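Local coordinates for protein squalene synthase HpnC (Alicyclobacillus acidocaldarius subsp. acidocaldarius, PDB 4HD1) that probably catalyses the joining of isoprenoid diphosphates in squalene biosynthesis, as an all-helical member of the squalene/phytoene synthase family, at residues K119-T124 and V185-L190; D130-S135 and T161-Q166; F193-D198 and D207-C212; R219-F224 and G248-L253; D64-L69 and A112-Q117. One frame throughout, in Å; residues are numbered along the deposited sequence.

Interaction 1 of 5, residues K119-T124 and V185-L190; sequences KHTYDT and VPRADL
Asp123 O receives the backbone N-H of Ala188, with Ala188 N 2.9 Å away and nearly along the C=O axis (171°). One residue earlier, Tyr122 O takes Arg187 N at 2.8 Å, in the plane of its carbonyl, and also has Pro186 CA at 3.4 Å in a CA-H...O contact. Two N-H groups in the first turn of helix 187-191 are thus satisfied by consecutive carbonyls of the loop. Tyr122 N donates to a water at 2.8 Å, and that water lies equally close to Val185 O, bridging the two backbones. Arg187 has two conformers, so the bond from its NH2 to Thr121 OG1 (2.8 Å), which holds for one of them, is doubtful; the salt bridge from NH1 to Asp123 OD2 is long and a matter of charge alone, the oxygen lying well out of the guanidinium plane. Thr124 OG1 is spent on capping the helix that follows, and Asp189 OD2 on a salt bridge with Arg219. Pro186 CB rests 3.6 Å from Thr124 C. Such docking of a helix N terminus, here with Pro186 at the N-cap position, onto carbonyls of a distant loop fastens an outer corner of this all-helical prenyl-synthase fold.

Interaction 2 of 5, residues D130-S135 and T161-Q166; sequences DYCRYS and TCTALQ
Gln166 spans the gap between two helices to reach Ser135, donating from NE2 to Ser135 OG at 2.8 Å with an N-H...O angle of 139° and the oxygen close to the amide plane. CG stands anti to the backbone N (chi1 -173°) and the chain runs on extended, which carries the amide across to the other helix. This is the tight part of the contact. NE2 passes Tyr131 CE2 at 3.3 Å, the side chain crossing that of the tyrosine at about a right angle, and it lies 3.4 Å from Cys132 SG. Ser135 OG in turn lies over one face of the Tyr131 ring, 3.5 Å above its centre. A weak bond links NE2 also to His170. One turn back the packing is looser: Cys132 CB meets Thr163 OG1 at 3.6 Å and Thr163 CG2 at 4.0 Å, and the threonine hydroxyl has its polar partner in Asp137. The side of helix 125-135 turned away from this interface is polar and partly exposed, with Arg133 NH1 paired to Asp130 OD2 at 3.1 Å and Asp130 joined further to Arg115. The helix segments run 108° to each other with axes 9.5 Å apart, a steep, buried crossing of two helices within the all-alpha bundle of the squalene/phytoene synthase family.

Interaction 3 of 5, residues F193-D198 and D207-C212; sequences FGATLD and DGVRRC
Phe193 CG is anti to its own carbonyl carbon (chi1 -61°), and Arg211 CG is placed in the same way (chi1 -80°); with these settings the phenyl ring lies against the root of the arginine side chain. The contact is built on the Schellman motif that ends helix 187-191, with Gly194 at positive phi as its C-prime residue; Phe193 and Ala195, on either side of it in the chain, pack on the first turns of helix 207-227. Arg211 CB stands over one face of the ring, 3.8 Å from the centroid of Phe193 and 17° off the ring normal, a CH-pi contact displaced toward the rim. From there the arginine chain extends from CG to NE, crossing the phenylalanine side chain at about a right angle; Arg211 CD still touches Phe193 CD1 at 3.7 Å, while the guanidinium leads away. On the other ring branch Phe193 CD2 approaches Cys212 CB at 4.2 Å. An alanine in place of Phe193 removes the ring over Arg211 CB and CD and would probably leave the arginine chain freer to turn. Close approach of the backbones depends on Gly208, whose CA comes within 3.4 Å of Phe193 O; a CB there would collide with that oxygen and with Ala195 CB. Cys212 and Leu197 both also pack on helix 187-191. Beyond the glycine, Ala195 CB reaches Gly208 C at 3.9 Å and, more loosely, Val209 CG2 at 4.3 Å.

Interaction 4 of 5, residues R219-F224 and G248-L253; sequences RAQALF and GGEAIL
Gln221 runs past Leu253 to Glu250. Its CB lies 3.9 Å from Leu253 CD1. CG is anti to the backbone N (chi1 -171°), and a bend at chi2 (61°) sets CD 4.1 Å from that same Leu253 CD1. At the tip the two amide atoms part: OE1 passes Leu253 CD1 at 3.4 Å and accepts a hydrogen bond from Arg257, while NE2 donates to Glu250 OE2 at 3.2 Å, on the anti side of the carboxylate and 24° out of its plane. Asp225 accepts from NE2 as well, so the amide is gripped at both ends and its rotation is fixed. Deeper in the interface the contact is apolar. Leu253 CD1 meets the edge of the Phe224 ring, with CD2 of that ring 3.9 Å away, and its other methyl, CD2, faces Ala220 CB. The tip of the ring, Phe224 CZ, lies 3.5 Å from Gly249 CA, in the space a CB on Gly249 would take. Gly249 and Ala220 give small surfaces between two nearly antiparallel segments, their axes 10.4 Å apart, that belong to the all-helical fold of the squalene/phytoene synthase family.

Interaction 5 of 5, residues D64-L69 and A112-Q117; sequences DRMAAL and ANRRDQ
Arg65 and Leu69 face Asn113 and Gln117 across an antiparallel pair of helices, the segments 174° apart in direction and the axes 10.8 Å from each other. Hydrogen bonds converge on Asn113 OD1. Arg65 NH1 gives it an N-H at 2.9 Å, in the plane of the guanidinium but from above the plane of the asparagine carbonyl, and Gln117 NE2, from the same helix as Asn113, gives another at 3.0 Å. Ion pairs flank the interface: Arg65 NH2 is bound to Asp59, whereas Arg114 is held by Glu73, Asp70 and Glu111. Among the van der Waals contacts, Gln117 CG lies over one face of the Arg65 guanidinium, 3.2 Å above its plane, the two side chains sliding past each other in opposite directions. An alanine in place of Arg65 would probably leave Asp59 without this charged mate, Asn113 OD1 with one donor fewer and Gln117 CG uncovered. Leu69 meets Gln117 tip to tip, with CD1 3.4 Å from Gln117 NE2. Met66, present as selenomethionine, crosses Arg114 at about a right angle, its SE 3.5 Å from Gln117 OE1. Its methyl, Met66 CE, packs against the arginine chain, 3.5 Å from Arg114 NE, a buried nitrogen with no polar partner in the model.

How the interactions relate
From the N terminus, interaction 5 is the first to close a loop, bringing helix 104-118 back against helix 65-81. The chain then enters 119-124, where interaction 1 opens the widest loop, ending at helix 187-191; interaction 2 lies within it, tying helix 125-135 to helix 152-172. Interactions 3 and 4 follow in series, both on helix 207-227, the first near its start and the second further along, against helix 236-257. No loops cross. Direct touches join neighbours: Tyr134 packs on Ala112 between interactions 2 and 5, Tyr122 on Tyr131 between 1 and 2, and Ala164 on Phe224 between 2 and 4, while a probable hydrogen bond from Ala195 N to Leu190 O links 1 and 3.

Interaction 1 of 5, residues K119-T124 and V185-L190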
# COMPACT_ATOMS: atom_id res chain seq x y z
N LYS A 119 4.13 -8.51 -14.51
CA LYS A 119 4.84 -9.52 -13.71
C LYS A 119 3.90 -10.45 -12.95
O LYS A 119 3.04 -10.01 -12.18
CB LYS A 119 5.85 -8.88 -12.77
CG LYS A 119 7.08 -8.34 -13.47
CD LYS A 119 8.26 -8.21 -12.52
CE LYS A 119 9.45 -7.61 -13.26
NZ LYS A 119 10.74 -7.92 -12.59
N HIS A 120 4.09 -11.75 -13.19
CA HIS A 120 3.33 -12.78 -12.50
C HIS A 120 4.25 -13.57 -11.60
O HIS A 120 3.79 -14.26 -10.69
CB HIS A 120 2.63 -13.68 -13.51
CG HIS A 120 1.57 -12.97 -14.31
ND1 HIS A 120 1.86 -12.22 -15.39
CD2 HIS A 120 0.19 -12.90 -14.13
CE1 HIS A 120 0.72 -11.70 -15.88
NE2 HIS A 120 -0.30 -12.12 -15.11
N THR A 121 5.55 -13.46 -11.86
CA THR A 121 6.57 -14.10 -11.02
C THR A 121 7.70 -13.09 -10.76
O THR A 121 7.92 -12.18 -11.56
CB THR A 121 7.15 -15.40 -11.65
OG1 THR A 121 7.96 -15.10 -12.79
CG2 THR A 121 6.04 -16.38 -12.06
N TYR A 122 8.39 -13.26 -9.64
CA TYR A 122 9.54 -12.42 -9.29
C TYR A 122 10.84 -13.23 -9.16
O TYR A 122 10.88 -14.26 -8.48
CB TYR A 122 9.25 -11.59 -8.02
CG TYR A 122 8.25 -10.47 -8.28
CD1 TYR A 122 8.68 -9.18 -8.58
CD2 TYR A 122 6.88 -10.72 -8.26
CE1 TYR A 122 7.77 -8.16 -8.84
CE2 TYR A 122 5.96 -9.72 -8.53
CZ TYR A 122 6.41 -8.44 -8.82
OH TYR A 122 5.50 -7.45 -9.09
N ASP A 123 11.88 -12.75 -9.84
CA ASP A 123 13.17 -13.43 -9.89
C ASP A 123 13.95 -13.33 -8.58
O ASP A 123 14.39 -14.35 -8.03
CB ASP A 123 14.00 -12.88 -11.04
CG ASP A 123 14.94 -13.91 -11.62
OD1 ASP A 123 15.95 -14.23 -10.96
OD2 ASP A 123 14.66 -14.38 -12.74
N THR A 124 14.13 -12.11 -8.08
CA THR A 124 14.94 -11.86 -6.88
C THR A 124 14.22 -11.03 -5.83
O THR A 124 13.17 -10.44 -6.10
CB THR A 124 16.30 -11.19 -7.21
OG1 THR A 124 16.09 -9.86 -7.71
CG2 THR A 124 17.09 -12.00 -8.24
N VAL A 185 6.83 -14.87 -4.07
CA VAL A 185 8.03 -15.44 -3.46
C VAL A 185 9.14 -15.40 -4.51
O VAL A 185 8.96 -15.92 -5.60
CB VAL A 185 7.81 -16.89 -2.98
CG1 VAL A 185 9.02 -17.37 -2.21
CG2 VAL A 185 6.58 -16.99 -2.10
N PRO A 186 10.28 -14.75 -4.19
CA PRO A 186 11.36 -14.64 -5.18
C PRO A 186 11.92 -16.00 -5.61
O PRO A 186 12.09 -16.89 -4.77
CB PRO A 186 12.42 -13.80 -4.46
CG PRO A 186 11.65 -13.03 -3.43
CD PRO A 186 10.57 -13.98 -2.98
N ARG A 187 12.22 -16.12 -6.90
CA ARG A 187 12.71 -17.37 -7.50
C ARG A 187 14.06 -17.80 -6.92
O ARG A 187 14.27 -18.98 -6.65
CB ARG A 187 12.79 -17.23 -9.03
CG ARG A 187 12.49 -18.51 -9.80
CD ARG A 187 12.82 -18.40 -11.29
NE ARG A 187 11.64 -18.27 -12.14
CZ ARG A 187 10.96 -17.14 -12.31
NH1 ARG A 187 11.34 -16.03 -11.69
NH2 ARG A 187 9.89 -17.12 -13.10
N ALA A 188 14.96 -16.84 -6.72
CA ALA A 188 16.30 -17.10 -6.19
C ALA A 188 16.29 -17.51 -4.72
O ALA A 188 17.11 -18.33 -4.31
CB ALA A 188 17.20 -15.89 -6.40
N ASP A 189 15.37 -16.96 -3.94
CA ASP A 189 15.24 -17.31 -2.53
C ASP A 189 14.68 -18.72 -2.33
O ASP A 189 14.96 -19.37 -1.33
CB ASP A 189 14.38 -16.29 -1.77
CG ASP A 189 14.96 -14.89 -1.81
OD1 ASP A 189 16.12 -14.71 -2.24
OD2 ASP A 189 14.26 -13.94 -1.41
N LEU A 190 13.88 -19.19 -3.30
CA LEU A 190 13.41 -20.57 -3.29
C LEU A 190 14.52 -21.52 -3.69
O LEU A 190 14.70 -22.57 -3.06
CB LEU A 190 12.21 -20.74 -4.22
CG LEU A 190 10.86 -20.32 -3.64
CD1 LEU A 190 9.82 -20.15 -4.74
CD2 LEU A 190 10.38 -21.30 -2.58
O HOH W 1 7.85 -15.53 -8.16

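Interaction 2 of 5, residues D130-S135 and T161-Q166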
# COMPACT_ATOMS: atom_id res chain seq x y z
N ASP A 130 11.56 -3.80 -5.24
CA ASP A 130 11.31 -2.74 -6.21
C ASP A 130 9.83 -2.53 -6.52
O ASP A 130 9.38 -1.40 -6.67
CB ASP A 130 12.09 -3.00 -7.50
CG ASP A 130 12.47 -1.71 -8.20
OD1 ASP A 130 11.92 -1.45 -9.29
OD2 ASP A 130 13.29 -0.96 -7.64
N TYR A 131 9.07 -3.63 -6.60
CA TYR A 131 7.62 -3.55 -6.75
C TYR A 131 6.99 -2.79 -5.58
O TYR A 131 6.14 -1.91 -5.79
CB TYR A 131 7.00 -4.95 -6.90
CG TYR A 131 5.48 -4.97 -6.89
CD1 TYR A 131 4.75 -4.23 -7.82
CD2 TYR A 131 4.79 -5.73 -5.95
CE1 TYR A 131 3.36 -4.24 -7.81
CE2 TYR A 131 3.40 -5.76 -5.94
CZ TYR A 131 2.69 -5.01 -6.86
OH TYR A 131 1.31 -5.04 -6.86
N CYS A 132 7.42 -3.12 -4.37
CA CYS A 132 6.95 -2.47 -3.14
C CYS A 132 7.13 -0.95 -3.15
O CYS A 132 6.32 -0.23 -2.56
CB CYS A 132 7.61 -3.07 -1.91
SG CYS A 132 7.08 -4.77 -1.60
N ARG A 133 8.18 -0.48 -3.82
CA ARG A 133 8.42 0.96 -3.97
C ARG A 133 7.30 1.68 -4.74
O ARG A 133 7.22 2.92 -4.72
CB ARG A 133 9.77 1.22 -4.64
CG ARG A 133 10.97 0.96 -3.73
CD ARG A 133 12.30 1.03 -4.48
NE ARG A 133 12.53 2.36 -5.05
CZ ARG A 133 12.36 2.68 -6.33
NH1 ARG A 133 11.95 1.77 -7.20
NH2 ARG A 133 12.60 3.92 -6.74
N TYR A 134 6.44 0.91 -5.40
CA TYR A 134 5.34 1.47 -6.19
C TYR A 134 3.99 1.15 -5.58
O TYR A 134 3.08 1.97 -5.61
CB TYR A 134 5.40 1.01 -7.66
CG TYR A 134 6.64 1.50 -8.36
CD1 TYR A 134 6.63 2.70 -9.08
CD2 TYR A 134 7.84 0.79 -8.28
CE1 TYR A 134 7.78 3.17 -9.71
CE2 TYR A 134 8.99 1.25 -8.90
CZ TYR A 134 8.95 2.44 -9.61
OH TYR A 134 10.10 2.89 -10.23
N SER A 135 3.86 -0.05 -5.02
CA SER A 135 2.59 -0.52 -4.49
C SER A 135 2.36 -0.16 -3.03
O SER A 135 1.22 0.02 -2.62
CB SER A 135 2.46 -2.03 -4.67
OG SER A 135 3.61 -2.69 -4.18
N THR A 161 8.63 0.30 6.78
CA THR A 161 7.39 -0.22 7.36
C THR A 161 6.36 -0.62 6.30
O THR A 161 5.82 -1.74 6.35
CB THR A 161 6.75 0.81 8.31
OG1 THR A 161 7.71 1.15 9.32
CG2 THR A 161 5.51 0.24 8.98
N CYS A 162 6.10 0.28 5.35
CA CYS A 162 5.17 -0.02 4.27
C CYS A 162 5.59 -1.29 3.50
O CYS A 162 4.76 -2.17 3.25
CB CYS A 162 4.98 1.20 3.36
SG CYS A 162 3.90 2.46 4.08
N THR A 163 6.88 -1.41 3.17
CA THR A 163 7.41 -2.62 2.52
C THR A 163 7.29 -3.87 3.40
O THR A 163 6.88 -4.94 2.91
CB THR A 163 8.88 -2.41 2.08
OG1 THR A 163 8.92 -1.43 1.04
CG2 THR A 163 9.50 -3.71 1.57
N ALA A 164 7.64 -3.74 4.68
CA ALA A 164 7.51 -4.85 5.61
C ALA A 164 6.08 -5.37 5.60
O ALA A 164 5.85 -6.58 5.56
CB ALA A 164 7.90 -4.43 7.02
N LEU A 165 5.12 -4.45 5.60
CA LEU A 165 3.71 -4.79 5.65
C LEU A 165 3.24 -5.54 4.40
O LEU A 165 2.53 -6.55 4.50
CB LEU A 165 2.89 -3.51 5.87
CG LEU A 165 1.51 -3.57 6.53
CD1 LEU A 165 1.42 -4.54 7.70
CD2 LEU A 165 1.15 -2.17 6.99
N GLN A 166 3.66 -5.06 3.23
CA GLN A 166 3.31 -5.74 1.99
C GLN A 166 3.92 -7.14 1.92
O GLN A 166 3.25 -8.08 1.48
CB GLN A 166 3.70 -4.92 0.76
CG GLN A 166 3.18 -5.58 -0.51
CD GLN A 166 3.17 -4.68 -1.72
OE1 GLN A 166 2.51 -3.64 -1.73
NE2 GLN A 166 3.87 -5.09 -2.77

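Interaction 3 of 5, residues F193-D198 and D207-C212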
# COMPACT_ATOMS: atom_id res chain seq x y z
N PHE A 193 17.38 -22.50 -1.21
CA PHE A 193 17.10 -23.64 -0.33
C PHE A 193 16.67 -24.90 -1.09
O PHE A 193 16.02 -25.78 -0.53
CB PHE A 193 16.06 -23.26 0.72
CG PHE A 193 16.49 -22.14 1.63
CD1 PHE A 193 17.39 -22.37 2.67
CD2 PHE A 193 16.01 -20.85 1.44
CE1 PHE A 193 17.79 -21.34 3.50
CE2 PHE A 193 16.41 -19.81 2.27
CZ PHE A 193 17.30 -20.06 3.30
N GLY A 194 17.05 -24.98 -2.37
CA GLY A 194 16.77 -26.15 -3.19
C GLY A 194 15.31 -26.38 -3.52
O GLY A 194 14.90 -27.49 -3.83
N ALA A 195 14.50 -25.32 -3.43
CA ALA A 195 13.10 -25.39 -3.83
C ALA A 195 12.90 -24.65 -5.15
O ALA A 195 13.80 -23.94 -5.62
CB ALA A 195 12.21 -24.81 -2.74
N THR A 196 11.72 -24.82 -5.75
CA THR A 196 11.39 -24.15 -7.01
C THR A 196 9.98 -23.59 -6.95
O THR A 196 9.23 -23.87 -6.01
CB THR A 196 11.47 -25.11 -8.20
OG1 THR A 196 10.72 -26.29 -7.90
CG2 THR A 196 12.92 -25.49 -8.51
N LEU A 197 9.61 -22.80 -7.96
CA LEU A 197 8.26 -22.26 -8.08
C LEU A 197 7.21 -23.37 -8.26
O LEU A 197 6.05 -23.19 -7.89
CB LEU A 197 8.17 -21.26 -9.23
CG LEU A 197 8.92 -19.92 -9.13
CD1 LEU A 197 8.95 -19.28 -10.51
CD2 LEU A 197 8.30 -18.97 -8.12
N ASP A 198 7.64 -24.51 -8.80
CA ASP A 198 6.78 -25.69 -8.96
C ASP A 198 6.24 -26.21 -7.63
O ASP A 198 5.10 -26.66 -7.56
CB ASP A 198 7.52 -26.81 -9.71
CG ASP A 198 7.22 -26.83 -11.20
OD1 ASP A 198 7.98 -27.48 -11.95
OD2 ASP A 198 6.23 -26.20 -11.63
N ASP A 207 10.77 -28.61 2.95
CA ASP A 207 11.73 -27.95 3.85
C ASP A 207 12.34 -26.70 3.21
O ASP A 207 12.58 -25.71 3.90
CB ASP A 207 12.82 -28.92 4.30
CG ASP A 207 12.45 -29.68 5.56
OD1 ASP A 207 11.61 -29.18 6.34
OD2 ASP A 207 13.02 -30.77 5.79
N GLY A 208 12.58 -26.76 1.90
CA GLY A 208 13.08 -25.61 1.15
C GLY A 208 12.09 -24.47 1.14
O GLY A 208 12.46 -23.31 1.39
N VAL A 209 10.83 -24.80 0.86
CA VAL A 209 9.73 -23.83 0.89
C VAL A 209 9.64 -23.14 2.25
O VAL A 209 9.61 -21.92 2.32
CB VAL A 209 8.38 -24.50 0.52
CG1 VAL A 209 7.20 -23.59 0.86
CG2 VAL A 209 8.35 -24.86 -0.95
N ARG A 210 9.62 -23.94 3.32
CA ARG A 210 9.50 -23.43 4.69
C ARG A 210 10.67 -22.53 5.09
O ARG A 210 10.46 -21.52 5.77
CB ARG A 210 9.33 -24.59 5.68
CG ARG A 210 7.97 -25.27 5.61
CD ARG A 210 7.96 -26.58 6.37
NE ARG A 210 6.68 -27.27 6.26
CZ ARG A 210 5.69 -27.21 7.15
NH1 ARG A 210 5.83 -26.48 8.26
NH2 ARG A 210 4.57 -27.88 6.95
N ARG A 211 11.87 -22.90 4.67
CA ARG A 211 13.07 -22.09 4.91
C ARG A 211 13.07 -20.79 4.12
O ARG A 211 13.57 -19.77 4.59
CB ARG A 211 14.34 -22.88 4.62
CG ARG A 211 14.74 -23.84 5.72
CD ARG A 211 16.08 -24.51 5.43
NE ARG A 211 16.48 -25.39 6.53
CZ ARG A 211 16.14 -26.67 6.64
NH1 ARG A 211 15.40 -27.26 5.70
NH2 ARG A 211 16.56 -27.37 7.68
N CYS A 212 12.50 -20.82 2.92
CA CYS A 212 12.38 -19.62 2.09
C CYS A 212 11.38 -18.62 2.68
O CYS A 212 11.66 -17.42 2.73
CB CYS A 212 11.97 -19.98 0.67
SG CYS A 212 11.70 -18.52 -0.36

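Interaction 4 of 5, residues R219-F224 and G248-L253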
# COMPACT_ATOMS: atom_id res chain seq x y z
N ARG A 219 13.33 -10.95 6.92
CA ARG A 219 13.58 -9.71 6.18
C ARG A 219 12.56 -8.64 6.56
O ARG A 219 12.92 -7.47 6.77
CB ARG A 219 13.52 -9.95 4.68
CG ARG A 219 14.74 -10.64 4.08
CD ARG A 219 14.68 -10.54 2.57
NE ARG A 219 15.88 -11.05 1.91
CZ ARG A 219 15.90 -12.09 1.08
NH1 ARG A 219 14.79 -12.74 0.79
NH2 ARG A 219 17.05 -12.47 0.53
N ALA A 220 11.29 -9.05 6.65
CA ALA A 220 10.18 -8.17 6.98
C ALA A 220 10.24 -7.72 8.44
O ALA A 220 9.98 -6.55 8.74
CB ALA A 220 8.84 -8.84 6.66
N GLN A 221 10.60 -8.64 9.32
CA GLN A 221 10.79 -8.31 10.73
C GLN A 221 11.89 -7.26 10.91
O GLN A 221 11.73 -6.32 11.69
CB GLN A 221 11.08 -9.57 11.56
CG GLN A 221 11.07 -9.35 13.07
CD GLN A 221 9.73 -8.87 13.59
OE1 GLN A 221 8.72 -9.59 13.54
NE2 GLN A 221 9.70 -7.64 14.11
N ALA A 222 12.99 -7.41 10.17
CA ALA A 222 14.09 -6.44 10.20
C ALA A 222 13.63 -5.08 9.69
O ALA A 222 14.05 -4.04 10.21
CB ALA A 222 15.27 -6.95 9.39
N LEU A 223 12.77 -5.09 8.68
CA LEU A 223 12.19 -3.85 8.15
C LEU A 223 11.24 -3.17 9.15
O LEU A 223 11.29 -1.95 9.32
CB LEU A 223 11.53 -4.08 6.79
CG LEU A 223 12.52 -4.33 5.64
CD1 LEU A 223 11.80 -4.88 4.41
CD2 LEU A 223 13.34 -3.08 5.30
N PHE A 224 10.40 -3.95 9.82
CA PHE A 224 9.62 -3.44 10.94
C PHE A 224 10.51 -2.79 12.01
O PHE A 224 10.24 -1.67 12.43
CB PHE A 224 8.73 -4.53 11.56
CG PHE A 224 7.47 -4.78 10.78
CD1 PHE A 224 6.60 -3.73 10.47
CD2 PHE A 224 7.14 -6.07 10.36
CE1 PHE A 224 5.45 -3.96 9.75
CE2 PHE A 224 5.98 -6.30 9.63
CZ PHE A 224 5.13 -5.24 9.33
N GLY A 248 0.04 -5.00 13.73
CA GLY A 248 -0.71 -5.85 12.82
C GLY A 248 0.20 -6.67 11.93
O GLY A 248 0.00 -7.89 11.77
N GLY A 249 1.20 -6.01 11.35
CA GLY A 249 2.19 -6.67 10.51
C GLY A 249 3.01 -7.69 11.26
O GLY A 249 3.27 -8.77 10.75
N GLU A 250 3.42 -7.34 12.48
CA GLU A 250 4.21 -8.25 13.31
C GLU A 250 3.39 -9.48 13.68
O GLU A 250 3.92 -10.59 13.71
CB GLU A 250 4.71 -7.54 14.58
CG GLU A 250 5.88 -6.60 14.35
CD GLU A 250 6.43 -6.00 15.63
OE1 GLU A 250 5.65 -5.71 16.57
OE2 GLU A 250 7.67 -5.82 15.70
N ALA A 251 2.10 -9.27 13.94
CA ALA A 251 1.20 -10.38 14.28
C ALA A 251 0.99 -11.32 13.11
O ALA A 251 0.77 -12.52 13.30
CB ALA A 251 -0.13 -9.85 14.80
N ILE A 252 1.07 -10.79 11.88
CA ILE A 252 0.97 -11.64 10.69
C ILE A 252 2.19 -12.56 10.61
O ILE A 252 2.06 -13.76 10.36
CB ILE A 252 0.79 -10.81 9.39
CG1 ILE A 252 -0.62 -10.20 9.35
CG2 ILE A 252 1.02 -11.68 8.15
CD1 ILE A 252 -0.84 -9.16 8.26
N LEU A 253 3.37 -11.99 10.85
CA LEU A 253 4.62 -12.76 10.87
C LEU A 253 4.58 -13.83 11.95
O LEU A 253 5.00 -14.97 11.72
CB LEU A 253 5.83 -11.84 11.09
CG LEU A 253 6.11 -10.75 10.05
CD1 LEU A 253 7.36 -9.98 10.43
CD2 LEU A 253 6.22 -11.30 8.63

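Interaction 5 of 5, residues D64-L69 and A112-Q117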
# COMPACT_ATOMS: atom_id res chain seq x y z
N ASP A 64 -9.07 -1.20 -22.07
CA ASP A 64 -7.59 -1.14 -22.19
C ASP A 64 -7.02 -0.55 -20.90
O ASP A 64 -6.94 0.69 -20.74
CB ASP A 64 -7.15 -0.30 -23.41
CG ASP A 64 -8.06 -0.47 -24.61
OD1 ASP A 64 -8.77 -1.52 -24.72
OD2 ASP A 64 -8.08 0.45 -25.46
N ARG A 65 -6.65 -1.44 -19.99
CA ARG A 65 -6.03 -1.06 -18.72
C ARG A 65 -5.09 0.12 -18.89
O ARG A 65 -5.22 1.13 -18.21
CB ARG A 65 -5.24 -2.23 -18.13
CG ARG A 65 -6.02 -3.09 -17.16
CD ARG A 65 -5.15 -3.37 -15.94
NE ARG A 65 -5.30 -4.73 -15.44
CZ ARG A 65 -4.64 -5.22 -14.39
NH1 ARG A 65 -3.80 -4.45 -13.69
NH2 ARG A 65 -4.86 -6.48 -14.01
N MSE A 66 -4.14 -0.03 -19.82
CA MSE A 66 -3.13 0.99 -20.07
C MSE A 66 -3.73 2.34 -20.44
O MSE A 66 -3.30 3.37 -19.93
CB MSE A 66 -2.16 0.51 -21.15
CG MSE A 66 -1.25 -0.60 -20.68
SE MSE A 66 -0.25 -0.08 -19.09
CE MSE A 66 0.81 1.34 -19.91
N ALA A 67 -4.74 2.32 -21.32
CA ALA A 67 -5.43 3.54 -21.74
C ALA A 67 -6.23 4.16 -20.60
O ALA A 67 -6.23 5.38 -20.43
CB ALA A 67 -6.32 3.26 -22.95
N ALA A 68 -6.90 3.31 -19.82
CA ALA A 68 -7.65 3.74 -18.64
C ALA A 68 -6.73 4.39 -17.61
O ALA A 68 -7.05 5.46 -17.07
CB ALA A 68 -8.40 2.55 -18.02
N LEU A 69 -5.59 3.76 -17.36
CA LEU A 69 -4.59 4.27 -16.42
C LEU A 69 -3.97 5.57 -16.90
O LEU A 69 -3.72 6.47 -16.10
CB LEU A 69 -3.49 3.24 -16.16
CG LEU A 69 -3.83 2.01 -15.31
CD1 LEU A 69 -2.66 1.05 -15.35
CD2 LEU A 69 -4.17 2.39 -13.87
N ALA A 112 2.25 1.18 -10.19
CA ALA A 112 2.16 -0.11 -9.51
C ALA A 112 1.21 -1.07 -10.23
O ALA A 112 1.49 -2.26 -10.35
CB ALA A 112 1.71 0.07 -8.07
N ASN A 113 0.10 -0.52 -10.72
CA ASN A 113 -0.87 -1.28 -11.50
C ASN A 113 -0.25 -1.80 -12.82
O ASN A 113 -0.49 -2.94 -13.20
CB ASN A 113 -2.10 -0.40 -11.76
CG ASN A 113 -3.25 -1.17 -12.39
OD1 ASN A 113 -3.16 -1.63 -13.53
ND2 ASN A 113 -4.35 -1.29 -11.65
N ARG A 114 0.54 -0.96 -13.49
CA ARG A 114 1.25 -1.38 -14.71
C ARG A 114 2.29 -2.46 -14.41
O ARG A 114 2.50 -3.36 -15.23
CB ARG A 114 1.92 -0.20 -15.41
CG ARG A 114 0.99 0.94 -15.80
CD ARG A 114 1.72 2.00 -16.61
NE ARG A 114 0.86 3.16 -16.89
CZ ARG A 114 0.99 4.35 -16.30
NH1 ARG A 114 1.95 4.56 -15.40
NH2 ARG A 114 0.16 5.33 -16.62
N ARG A 115 2.94 -2.36 -13.25
CA ARG A 115 3.93 -3.36 -12.82
C ARG A 115 3.26 -4.71 -12.58
O ARG A 115 3.80 -5.75 -12.94
CB ARG A 115 4.67 -2.93 -11.55
CG ARG A 115 5.21 -1.51 -11.57
CD ARG A 115 6.47 -1.37 -12.39
NE ARG A 115 7.64 -1.58 -11.54
CZ ARG A 115 8.77 -0.89 -11.64
NH1 ARG A 115 8.88 0.08 -12.55
NH2 ARG A 115 9.77 -1.15 -10.83
N ASP A 116 2.07 -4.67 -11.97
CA ASP A 116 1.30 -5.88 -11.70
C ASP A 116 0.82 -6.54 -13.00
O ASP A 116 0.68 -7.76 -13.04
CB ASP A 116 0.11 -5.55 -10.80
CG ASP A 116 -0.06 -6.54 -9.64
OD1 ASP A 116 0.95 -6.99 -9.06
OD2 ASP A 116 -1.22 -6.85 -9.30
N GLN A 117 0.57 -5.75 -14.04
CA GLN A 117 0.17 -6.28 -15.35
C GLN A 117 1.26 -7.13 -15.97
O GLN A 117 0.98 -8.18 -16.56
CB GLN A 117 -0.17 -5.15 -16.33
CG GLN A 117 -1.55 -4.54 -16.19
CD GLN A 117 -1.72 -3.25 -16.98
OE1 GLN A 117 -1.53 -3.22 -18.20
NE2 GLN A 117 -2.08 -2.18 -16.28